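Local structure of pseudoaglycone deacetylase Dbv21 (Actinoplanes teichomyceticus, 3DFI) at residues A[206-211]-A[256-261]; A[179-184]-A[262-267]; A[7-12]-A[145-150]. The protein binds zinc and probably removes the acetyl group from the sugar of the A40926 pseudoaglycone during biosynthesis of this lipoglycopeptide antibiotic. All coordinates share one frame; numbering follows the deposited sequence.

Contact 1 (A[206-211]-A[256-261])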
loop_
_atom_site.group_PDB
_atom_site.type_symbol
_atom_site.label_atom_id
_atom_site.label_comp_id
_atom_site.label_asym_id
_atom_site.label_seq_id
_atom_site.Cartn_x
_atom_site.Cartn_y
_atom_site.Cartn_z
ATOM N N PRO A 206 -18.213 -3.531 2.676
ATOM C CA PRO A 206 -17.277 -2.647 1.973
ATOM C C PRO A 206 -17.783 -1.208 1.933
ATOM O O PRO A 206 -18.991 -0.990 1.884
ATOM C CB PRO A 206 -17.238 -3.225 0.545
ATOM C CG PRO A 206 -18.564 -3.974 0.390
ATOM C CD PRO A 206 -18.839 -4.523 1.773
ATOM N N GLU A 207 -16.873 -0.233 1.966
ATOM C CA GLU A 207 -17.288 1.166 1.835
ATOM C C GLU A 207 -16.496 1.895 0.778
ATOM O O GLU A 207 -15.272 1.824 0.745
ATOM C CB GLU A 207 -17.201 1.921 3.175
ATOM C CG GLU A 207 -18.237 3.083 3.300
ATOM C CD GLU A 207 -19.418 2.772 4.215
ATOM O OE1 GLU A 207 -19.189 2.531 5.420
ATOM O OE2 GLU A 207 -20.588 2.786 3.742
ATOM N N LEU A 208 -17.215 2.601 -0.079
ATOM C CA LEU A 208 -16.614 3.428 -1.106
ATOM C C LEU A 208 -16.264 4.804 -0.551
ATOM O O LEU A 208 -17.128 5.517 -0.044
ATOM C CB LEU A 208 -17.574 3.560 -2.294
ATOM C CG LEU A 208 -17.621 2.514 -3.427
ATOM C CD1 LEU A 208 -17.064 1.132 -3.070
ATOM C CD2 LEU A 208 -19.042 2.389 -3.944
ATOM N N SER A 209 -14.994 5.168 -0.649
ATOM C CA SER A 209 -14.548 6.504 -0.292
ATOM C C SER A 209 -14.463 7.346 -1.566
ATOM O O SER A 209 -13.626 7.105 -2.447
ATOM C CB SER A 209 -13.229 6.448 0.510
ATOM O OG SER A 209 -12.300 7.467 0.110
ATOM N N PHE A 210 -15.377 8.305 -1.678
ATOM C CA PHE A 210 -15.451 9.195 -2.827
ATOM C C PHE A 210 -14.527 10.379 -2.659
ATOM O O PHE A 210 -14.345 10.880 -1.541
ATOM C CB PHE A 210 -16.887 9.674 -3.027
ATOM C CG PHE A 210 -17.800 8.608 -3.534
ATOM C CD1 PHE A 210 -18.545 7.832 -2.649
ATOM C CD2 PHE A 210 -17.909 8.365 -4.901
ATOM C CE1 PHE A 210 -19.395 6.833 -3.124
ATOM C CE2 PHE A 210 -18.750 7.367 -5.381
ATOM C CZ PHE A 210 -19.493 6.599 -4.482
ATOM N N VAL A 211 -13.939 10.809 -3.771
ATOM C CA VAL A 211 -12.992 11.918 -3.776
ATOM C C VAL A 211 -13.373 12.916 -4.876
ATOM O O VAL A 211 -14.138 12.586 -5.789
ATOM C CB VAL A 211 -11.506 11.436 -3.947
ATOM C CG1 VAL A 211 -11.131 10.365 -2.893
ATOM C CG2 VAL A 211 -11.237 10.930 -5.366
ATOM N N GLY A 256 -18.299 9.596 -9.724
ATOM C CA GLY A 256 -16.890 9.989 -9.681
ATOM C C GLY A 256 -15.928 9.003 -9.027
ATOM O O GLY A 256 -16.327 7.919 -8.598
ATOM N N TYR A 257 -14.652 9.394 -8.959
ATOM C CA TYR A 257 -13.587 8.506 -8.492
ATOM C C TYR A 257 -13.724 8.104 -7.028
ATOM O O TYR A 257 -14.126 8.902 -6.166
ATOM C CB TYR A 257 -12.182 9.069 -8.775
ATOM C CG TYR A 257 -11.146 7.978 -8.693
ATOM C CD1 TYR A 257 -11.061 7.014 -9.692
ATOM C CD2 TYR A 257 -10.286 7.875 -7.591
ATOM C CE1 TYR A 257 -10.147 5.992 -9.619
ATOM C CE2 TYR A 257 -9.361 6.839 -7.499
ATOM C CZ TYR A 257 -9.304 5.905 -8.521
ATOM O OH TYR A 257 -8.428 4.870 -8.455
ATOM N N ASN A 258 -13.379 6.844 -6.778
ATOM C CA ASN A 258 -13.563 6.208 -5.498
ATOM C C ASN A 258 -12.646 4.996 -5.321
ATOM O O ASN A 258 -12.167 4.386 -6.296
ATOM C CB ASN A 258 -15.044 5.826 -5.298
ATOM C CG ASN A 258 -15.540 4.841 -6.330
ATOM O OD1 ASN A 258 -16.101 5.228 -7.362
ATOM N ND2 ASN A 258 -15.320 3.566 -6.077
ATOM N N GLU A 259 -12.410 4.671 -4.058
ATOM C CA GLU A 259 -11.579 3.562 -3.625
ATOM C C GLU A 259 -12.346 2.796 -2.504
ATOM O O GLU A 259 -13.082 3.399 -1.704
ATOM C CB GLU A 259 -10.228 4.107 -3.135
ATOM C CG GLU A 259 -9.441 4.909 -4.228
ATOM C CD GLU A 259 -8.232 5.680 -3.699
ATOM O OE1 GLU A 259 -8.263 6.167 -2.534
ATOM O OE2 GLU A 259 -7.236 5.804 -4.454
ATOM N N THR A 260 -12.187 1.473 -2.470
ATOM C CA THR A 260 -12.914 0.599 -1.534
ATOM C C THR A 260 -12.042 0.190 -0.356
ATOM O O THR A 260 -10.869 -0.189 -0.527
ATOM C CB THR A 260 -13.381 -0.684 -2.251
ATOM O OG1 THR A 260 -14.216 -0.330 -3.346
ATOM C CG2 THR A 260 -14.143 -1.608 -1.327
ATOM N N THR A 261 -12.618 0.254 0.839
ATOM C CA THR A 261 -11.974 -0.301 2.037
ATOM C C THR A 261 -13.004 -1.067 2.843
ATOM O O THR A 261 -14.201 -0.872 2.628
ATOM C CB THR A 261 -11.332 0.780 2.939
ATOM O OG1 THR A 261 -12.347 1.612 3.513
ATOM C CG2 THR A 261 -10.319 1.634 2.174
HETATM O O HOH W 1 -13.187 3.435 1.326
HETATM O O HOH W 2 -13.825 12.733 -8.473
#
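The Phe210 ring lies beside Asn258, both side chains leaving the sheet on the same face. Asn258 CB sits over one face of the ring, 4.2 Å from its centroid, in a CH-pi contact. CG of Phe210 is anti to its own carbonyl carbon (chi1 -72°), which sets the ring beside Asn258, and chi2 of 93° turns its face to CB. Next along this face, Leu208 and Thr260 point the same way. The tip CD1 of Leu208 comes to 3.2 Å from Thr260 OG1, a tight apolar-to-polar touch. Pro206 CB meets the other branch of Thr260, CG2. Ala252 touches Leu208, Phe210 and Asn258.

The two strands run antiparallel as the last pair of the mixed sheet, with strand 201-210 outermost. Glu207 pairs with Thr261 and Ser209 with Glu259 as hydrogen-bonded pairs. The bond from Ser209 N to Glu259 O is 2.8 Å and nearly straight (175°). Val211 N adds a bond to Tyr257 O beyond the strand end.

The opposite face carries Glu207, Ser209, Glu259 and Thr261. Here Glu259 forms a salt bridge with Lys219, and Ser209 OG bonds Ser27 of helix 19-33. A water donates to Glu207 O at 2.7 Å and to Glu259 O at 3.0 Å. Beyond the last strand pair, Val211 CG2 reaches the edge of the Tyr257 ring, 3.9 Å from CD2.

Contact 2 (A[179-184]-A[262-267])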
loop_
_atom_site.group_PDB
_atom_site.type_symbol
_atom_site.label_atom_id
_atom_site.label_comp_id
_atom_site.label_asym_id
_atom_site.label_seq_id
_atom_site.Cartn_x
_atom_site.Cartn_y
_atom_site.Cartn_z
ATOM N N LEU A 179 -8.959 0.677 12.380
ATOM C CA LEU A 179 -8.257 0.136 11.213
ATOM C C LEU A 179 -9.243 -0.193 10.081
ATOM O O LEU A 179 -10.368 -0.602 10.350
ATOM C CB LEU A 179 -7.466 -1.124 11.626
ATOM C CG LEU A 179 -6.816 -1.977 10.519
ATOM C CD1 LEU A 179 -5.594 -2.681 11.006
ATOM C CD2 LEU A 179 -7.829 -2.997 9.986
ATOM N N ARG A 180 -8.797 0.021 8.838
ATOM C CA ARG A 180 -9.489 -0.376 7.600
ATOM C C ARG A 180 -8.504 -1.080 6.641
ATOM O O ARG A 180 -7.296 -0.805 6.618
ATOM C CB ARG A 180 -10.117 0.843 6.916
ATOM C CG ARG A 180 -11.198 1.524 7.792
ATOM C CD ARG A 180 -12.000 2.555 7.007
ATOM N NE ARG A 180 -12.935 1.924 6.070
ATOM C CZ ARG A 180 -14.221 1.685 6.322
ATOM N NH1 ARG A 180 -14.973 1.100 5.399
ATOM N NH2 ARG A 180 -14.768 2.032 7.484
ATOM N N LEU A 181 -9.027 -2.016 5.876
ATOM C CA LEU A 181 -8.235 -2.749 4.930
ATOM C C LEU A 181 -8.680 -2.278 3.564
ATOM O O LEU A 181 -9.882 -2.256 3.269
ATOM C CB LEU A 181 -8.450 -4.258 5.107
ATOM C CG LEU A 181 -8.025 -4.859 6.465
ATOM C CD1 LEU A 181 -8.162 -6.352 6.473
ATOM C CD2 LEU A 181 -6.587 -4.455 6.845
ATOM N N TRP A 182 -7.709 -1.901 2.728
ATOM C CA TRP A 182 -8.002 -1.435 1.376
ATOM C C TRP A 182 -7.991 -2.524 0.295
ATOM O O TRP A 182 -7.382 -3.573 0.461
ATOM C CB TRP A 182 -7.080 -0.281 0.978
ATOM C CG TRP A 182 -5.602 -0.639 0.689
ATOM C CD1 TRP A 182 -5.120 -1.508 -0.271
ATOM C CD2 TRP A 182 -4.437 -0.095 1.350
ATOM N NE1 TRP A 182 -3.728 -1.527 -0.241
ATOM C CE2 TRP A 182 -3.288 -0.674 0.739
ATOM C CE3 TRP A 182 -4.254 0.823 2.408
ATOM C CZ2 TRP A 182 -1.972 -0.367 1.156
ATOM C CZ3 TRP A 182 -2.952 1.146 2.799
ATOM C CH2 TRP A 182 -1.828 0.534 2.189
ATOM N N GLN A 183 -8.662 -2.241 -0.818
ATOM C CA GLN A 183 -8.699 -3.127 -1.973
ATOM C C GLN A 183 -7.423 -2.864 -2.777
ATOM O O GLN A 183 -7.276 -1.759 -3.346
ATOM C CB GLN A 183 -9.922 -2.765 -2.813
ATOM C CG GLN A 183 -10.268 -3.697 -3.982
ATOM C CD GLN A 183 -11.405 -3.156 -4.823
ATOM O OE1 GLN A 183 -11.292 -2.005 -5.294
ATOM N NE2 GLN A 183 -12.410 -3.876 -5.022
ATOM N N ASP A 184 -6.531 -3.862 -2.835
ATOM C CA ASP A 184 -5.205 -3.730 -3.485
ATOM C C ASP A 184 -5.391 -3.408 -4.958
ATOM O O ASP A 184 -6.149 -4.088 -5.614
ATOM C CB ASP A 184 -4.414 -5.048 -3.355
ATOM C CG ASP A 184 -4.309 -5.542 -1.885
ATOM O OD1 ASP A 184 -5.364 -5.824 -1.235
ATOM O OD2 ASP A 184 -3.161 -5.643 -1.397
ATOM N N TRP A 262 -12.539 -1.920 3.776
ATOM C CA TRP A 262 -13.435 -2.654 4.673
ATOM C C TRP A 262 -13.001 -2.500 6.128
ATOM O O TRP A 262 -11.789 -2.497 6.418
ATOM C CB TRP A 262 -13.437 -4.162 4.393
ATOM C CG TRP A 262 -13.850 -4.653 3.065
ATOM C CD1 TRP A 262 -15.059 -5.207 2.728
ATOM C CD2 TRP A 262 -13.036 -4.704 1.874
ATOM N NE1 TRP A 262 -15.044 -5.581 1.412
ATOM C CE2 TRP A 262 -13.816 -5.296 0.868
ATOM C CE3 TRP A 262 -11.719 -4.323 1.578
ATOM C CZ2 TRP A 262 -13.339 -5.492 -0.437
ATOM C CZ3 TRP A 262 -11.239 -4.519 0.291
ATOM C CH2 TRP A 262 -12.055 -5.095 -0.709
ATOM N N PRO A 263 -13.980 -2.424 7.057
ATOM C CA PRO A 263 -13.612 -2.555 8.462
ATOM C C PRO A 263 -13.470 -4.043 8.800
ATOM O O PRO A 263 -13.868 -4.898 8.008
ATOM C CB PRO A 263 -14.816 -1.954 9.205
ATOM C CG PRO A 263 -15.977 -2.217 8.316
ATOM C CD PRO A 263 -15.445 -2.266 6.886
ATOM N N VAL A 264 -12.923 -4.348 9.970
ATOM C CA VAL A 264 -12.670 -5.739 10.323
ATOM C C VAL A 264 -13.419 -6.057 11.597
ATOM O O VAL A 264 -13.376 -5.294 12.560
ATOM C CB VAL A 264 -11.154 -6.015 10.495
ATOM C CG1 VAL A 264 -10.895 -7.468 10.847
ATOM C CG2 VAL A 264 -10.422 -5.668 9.202
ATOM N N ILE A 265 -14.125 -7.177 11.581
ATOM C CA ILE A 265 -14.866 -7.596 12.720
ATOM C C ILE A 265 -14.200 -8.858 13.295
ATOM O O ILE A 265 -13.907 -9.815 12.573
ATOM C CB ILE A 265 -16.414 -7.747 12.396
ATOM C CG1 ILE A 265 -16.687 -8.615 11.186
ATOM C CG2 ILE A 265 -17.014 -6.410 11.968
ATOM C CD1 ILE A 265 -18.160 -8.426 10.659
ATOM N N ARG A 266 -13.940 -8.840 14.598
ATOM C CA ARG A 266 -13.395 -10.000 15.269
ATOM C C ARG A 266 -14.517 -10.796 15.955
ATOM O O ARG A 266 -14.923 -10.477 17.076
ATOM C CB ARG A 266 -12.321 -9.539 16.259
ATOM C CG ARG A 266 -11.547 -10.620 16.933
ATOM C CD ARG A 266 -10.957 -10.013 18.185
ATOM N NE ARG A 266 -9.572 -10.367 18.391
ATOM C CZ ARG A 266 -8.902 -10.193 19.531
ATOM N NH1 ARG A 266 -7.648 -10.570 19.574
ATOM N NH2 ARG A 266 -9.477 -9.677 20.620
ATOM N N TYR A 267 -15.036 -11.826 15.288
ATOM C CA TYR A 267 -16.080 -12.648 15.921
ATOM C C TYR A 267 -15.546 -13.599 17.002
ATOM O O TYR A 267 -16.316 -14.065 17.815
ATOM C CB TYR A 267 -16.917 -13.421 14.888
ATOM C CG TYR A 267 -16.110 -14.317 13.993
ATOM C CD1 TYR A 267 -15.712 -13.877 12.731
ATOM C CD2 TYR A 267 -15.733 -15.599 14.404
ATOM C CE1 TYR A 267 -14.955 -14.680 11.901
ATOM C CE2 TYR A 267 -14.975 -16.421 13.577
ATOM C CZ TYR A 267 -14.597 -15.954 12.324
ATOM O OH TYR A 267 -13.849 -16.741 11.481
HETATM O O HOH W 3 -11.999 -2.257 11.708
#
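An antiparallel strand pair joins strand 179-182 to strand 258-266 in the mixed sheet, and Leu181 with Trp262 is its hydrogen-bonded pair. Leu181 N gives to Trp262 O at 2.9 Å. Trp262 N returns a bond to Leu181 O at 2.7 Å. In both bonds the donor lies in the carbonyl plane.

Trp262 has the largest share of the contact. Its CG is anti to its own carbonyl carbon (chi1 -60°), and the six-membered part of the indole runs along the backbone of residues 181-183. Leu181 O meets the ring edge, 3.2 Å from CE3. Further out, CZ3 lies near Gln183 N, and CH2 touches Gln183 CB at 3.8 Å. The Gln183 amide plane stands 75° from the indole, and its OE1 is bonded to His247.

This is where the parallel part of the sheet gives way to antiparallel pairing: strand 179-182 runs parallel to strand 148-152 on its other side. The Trp182 side chain points away from segment 262-267, while its backbone O lies at the Trp262 indole edge. That side chain is about 8 Å from the bound zinc ion. Asp184 OD2 bonds ND1 of the zinc ligand His161, a second-shell contact that probably helps orient it.

On the face opposite Trp262, Arg180 lies alongside Pro263. Trp262 C and Pro263 N lie over one guanidinium face, and NH1 is 3.7 Å from Pro263 CD. A bend at chi3 (73°) brings it there, and NE is held by Thr261 OG1.

Val264 CG2 meets two leucines, Leu181 CD1 at 3.6 Å and Leu179 CD2 at 3.8 Å. Leu169 of helix 159-174 also packs on Val264. A water bridges Leu179 O and Val264 N.

Contact 3 (A[7-12]-A[145-150])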
loop_
_atom_site.group_PDB
_atom_site.type_symbol
_atom_site.label_atom_id
_atom_site.label_comp_id
_atom_site.label_asym_id
_atom_site.label_seq_id
_atom_site.Cartn_x
_atom_site.Cartn_y
_atom_site.Cartn_z
ATOM N N ARG A 7 -9.924 10.959 10.304
ATOM C CA ARG A 7 -8.782 11.149 9.408
ATOM C C ARG A 7 -7.811 12.266 9.832
ATOM O O ARG A 7 -7.005 12.728 9.028
ATOM C CB ARG A 7 -9.290 11.443 7.994
ATOM C CG ARG A 7 -10.354 10.480 7.455
ATOM C CD ARG A 7 -10.721 10.899 6.023
ATOM N NE ARG A 7 -11.552 12.098 6.061
ATOM C CZ ARG A 7 -11.652 13.007 5.097
ATOM N NH1 ARG A 7 -12.459 14.047 5.285
ATOM N NH2 ARG A 7 -10.967 12.892 3.963
ATOM N N THR A 8 -7.895 12.705 11.082
ATOM C CA THR A 8 -6.995 13.737 11.589
ATOM C C THR A 8 -5.533 13.323 11.343
ATOM O O THR A 8 -4.760 14.077 10.749
ATOM C CB THR A 8 -7.254 14.021 13.091
ATOM O OG1 THR A 8 -8.611 14.449 13.266
ATOM C CG2 THR A 8 -6.309 15.109 13.629
ATOM N N ARG A 9 -5.170 12.123 11.796
ATOM C CA ARG A 9 -3.815 11.594 11.614
ATOM C C ARG A 9 -3.901 10.170 11.083
ATOM O O ARG A 9 -4.230 9.252 11.824
ATOM C CB ARG A 9 -3.034 11.662 12.939
ATOM C CG ARG A 9 -2.844 13.093 13.481
ATOM C CD ARG A 9 -2.078 13.155 14.812
ATOM N NE ARG A 9 -2.750 12.435 15.897
ATOM C CZ ARG A 9 -3.698 12.943 16.689
ATOM N NH1 ARG A 9 -4.114 14.197 16.533
ATOM N NH2 ARG A 9 -4.234 12.194 17.648
ATOM N N ILE A 10 -3.642 10.005 9.782
ATOM C CA ILE A 10 -3.671 8.696 9.135
ATOM C C ILE A 10 -2.270 8.074 9.015
ATOM O O ILE A 10 -1.332 8.709 8.519
ATOM C CB ILE A 10 -4.319 8.756 7.718
ATOM C CG1 ILE A 10 -5.778 9.257 7.804
ATOM C CG2 ILE A 10 -4.283 7.372 7.049
ATOM C CD1 ILE A 10 -6.364 9.652 6.448
ATOM N N LEU A 11 -2.146 6.825 9.470
ATOM C CA LEU A 11 -0.955 6.032 9.209
ATOM C C LEU A 11 -1.308 4.896 8.253
ATOM O O LEU A 11 -2.046 3.985 8.614
ATOM C CB LEU A 11 -0.378 5.473 10.497
ATOM C CG LEU A 11 0.900 4.627 10.406
ATOM C CD1 LEU A 11 2.120 5.383 9.774
ATOM C CD2 LEU A 11 1.227 4.080 11.810
ATOM N N ALA A 12 -0.804 4.974 7.025
ATOM C CA ALA A 12 -1.002 3.887 6.071
ATOM C C ALA A 12 0.236 2.992 6.070
ATOM O O ALA A 12 1.365 3.497 6.034
ATOM C CB ALA A 12 -1.280 4.441 4.679
ATOM N N ASP A 145 1.241 8.618 16.466
ATOM C CA ASP A 145 -0.042 8.810 17.195
ATOM C C ASP A 145 -1.290 8.938 16.273
ATOM O O ASP A 145 -2.049 9.904 16.365
ATOM C CB ASP A 145 0.085 9.975 18.211
ATOM C CG ASP A 145 -1.089 10.063 19.188
ATOM O OD1 ASP A 145 -1.847 9.080 19.367
ATOM O OD2 ASP A 145 -1.247 11.139 19.814
ATOM N N PRO A 146 -1.519 7.941 15.400
ATOM C CA PRO A 146 -2.578 8.060 14.396
ATOM C C PRO A 146 -3.973 7.932 15.011
ATOM O O PRO A 146 -4.112 7.332 16.080
ATOM C CB PRO A 146 -2.327 6.851 13.497
ATOM C CG PRO A 146 -1.757 5.838 14.415
ATOM C CD PRO A 146 -0.853 6.625 15.328
ATOM N N THR A 147 -4.979 8.485 14.334
ATOM C CA THR A 147 -6.401 8.288 14.694
ATOM C C THR A 147 -7.054 7.250 13.773
ATOM O O THR A 147 -8.165 6.813 13.999
ATOM C CB THR A 147 -7.175 9.628 14.623
ATOM O OG1 THR A 147 -7.035 10.190 13.310
ATOM C CG2 THR A 147 -6.606 10.620 15.634
ATOM N N LEU A 148 -6.339 6.883 12.710
ATOM C CA LEU A 148 -6.749 5.812 11.792
ATOM C C LEU A 148 -5.515 5.151 11.186
ATOM O O LEU A 148 -4.565 5.833 10.777
ATOM C CB LEU A 148 -7.635 6.368 10.671
ATOM C CG LEU A 148 -8.089 5.456 9.514
ATOM C CD1 LEU A 148 -9.114 4.474 9.998
ATOM C CD2 LEU A 148 -8.676 6.327 8.380
ATOM N N VAL A 149 -5.535 3.825 11.168
ATOM C CA VAL A 149 -4.529 3.021 10.468
ATOM C C VAL A 149 -5.142 2.315 9.253
ATOM O O VAL A 149 -6.222 1.763 9.360
ATOM C CB VAL A 149 -3.914 1.955 11.424
ATOM C CG1 VAL A 149 -3.096 0.912 10.650
ATOM C CG2 VAL A 149 -3.027 2.632 12.513
ATOM N N LEU A 150 -4.435 2.331 8.118
ATOM C CA LEU A 150 -4.833 1.601 6.925
ATOM C C LEU A 150 -3.753 0.617 6.509
ATOM O O LEU A 150 -2.564 0.920 6.597
ATOM C CB LEU A 150 -5.099 2.564 5.734
ATOM C CG LEU A 150 -6.080 3.708 6.041
ATOM C CD1 LEU A 150 -6.064 4.737 4.918
ATOM C CD2 LEU A 150 -7.466 3.163 6.246
#
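Arg9 reaches from strand 9-14 over the turn at residues 145-147. Its CB lies 3.9 Å from Pro146 CA. CD passes close to Asp145 O, and a bend at chi3 (-61°) then turns the head group back over the turn. NE gives its N-H to that same oxygen at 2.7 Å, almost straight (178°) and in the guanidinium plane. Thr147 CG2 lies over one face of the guanidinium, near its rim, 3.5 Å from NH2. NH2 also has a long salt bridge to Asp145 OD2, with the oxygen well out of the guanidinium plane.

The backbone of Arg9 is held as well. Its N gives to Thr147 OG1, which also bonds Asp6 O. Its O accepts from both Thr147 N, at 2.7 Å, and Leu148 N, at 3.3 Å.

Beyond the turn the strands are parallel neighbours at the centre of a Rossmann-like sheet, as in PIG-L deacetylases. The chain order of the strands switches direction between these two. Leu11 N gives to Leu148 O, and Leu150 N gives to Leu11 O. Ile10 CG2 packs on Leu150 CD1 at 3.8 Å, on the face covered by helix 19-33. On the other face Leu11 CB meets Pro146 CB at 3.8 Å, and helix 126-144 packs over both residues.

The contact is thus polar at its start and apolar toward the core. The straight, in-plane bond to the neutral Asp145 carbonyl, with Thr147 CG2 over one face, probably fixes the turn of the guanidinium. The carboxylate probably adds only a weak, undirected attraction.

How the contacts relate
All three contacts belong to one mixed sheet. Contacts 1 and 2 share strand 258-266, and their centres are 14 Å apart. They meet where Pro206 CB lies 3.3 Å from Trp262 NE1 and Thr260 O lies 3.0 Å from Gln183 N. Contacts 2 and 3 are joined by neighbouring strands 179-182 and 148-152, with Arg180 N 3.2 Å from Val149 O. Contacts 1 and 3 do not touch; their nearest atoms are about 5 Å apart. The zinc ion is held by His16, Asp19 and His161. The side chain of Trp182 in contact 2 is about 5 Å from that of Asp19 and about 6 Å from that of His161. The side chain of Ala12 in contact 3 is about 13 Å from the zinc ion.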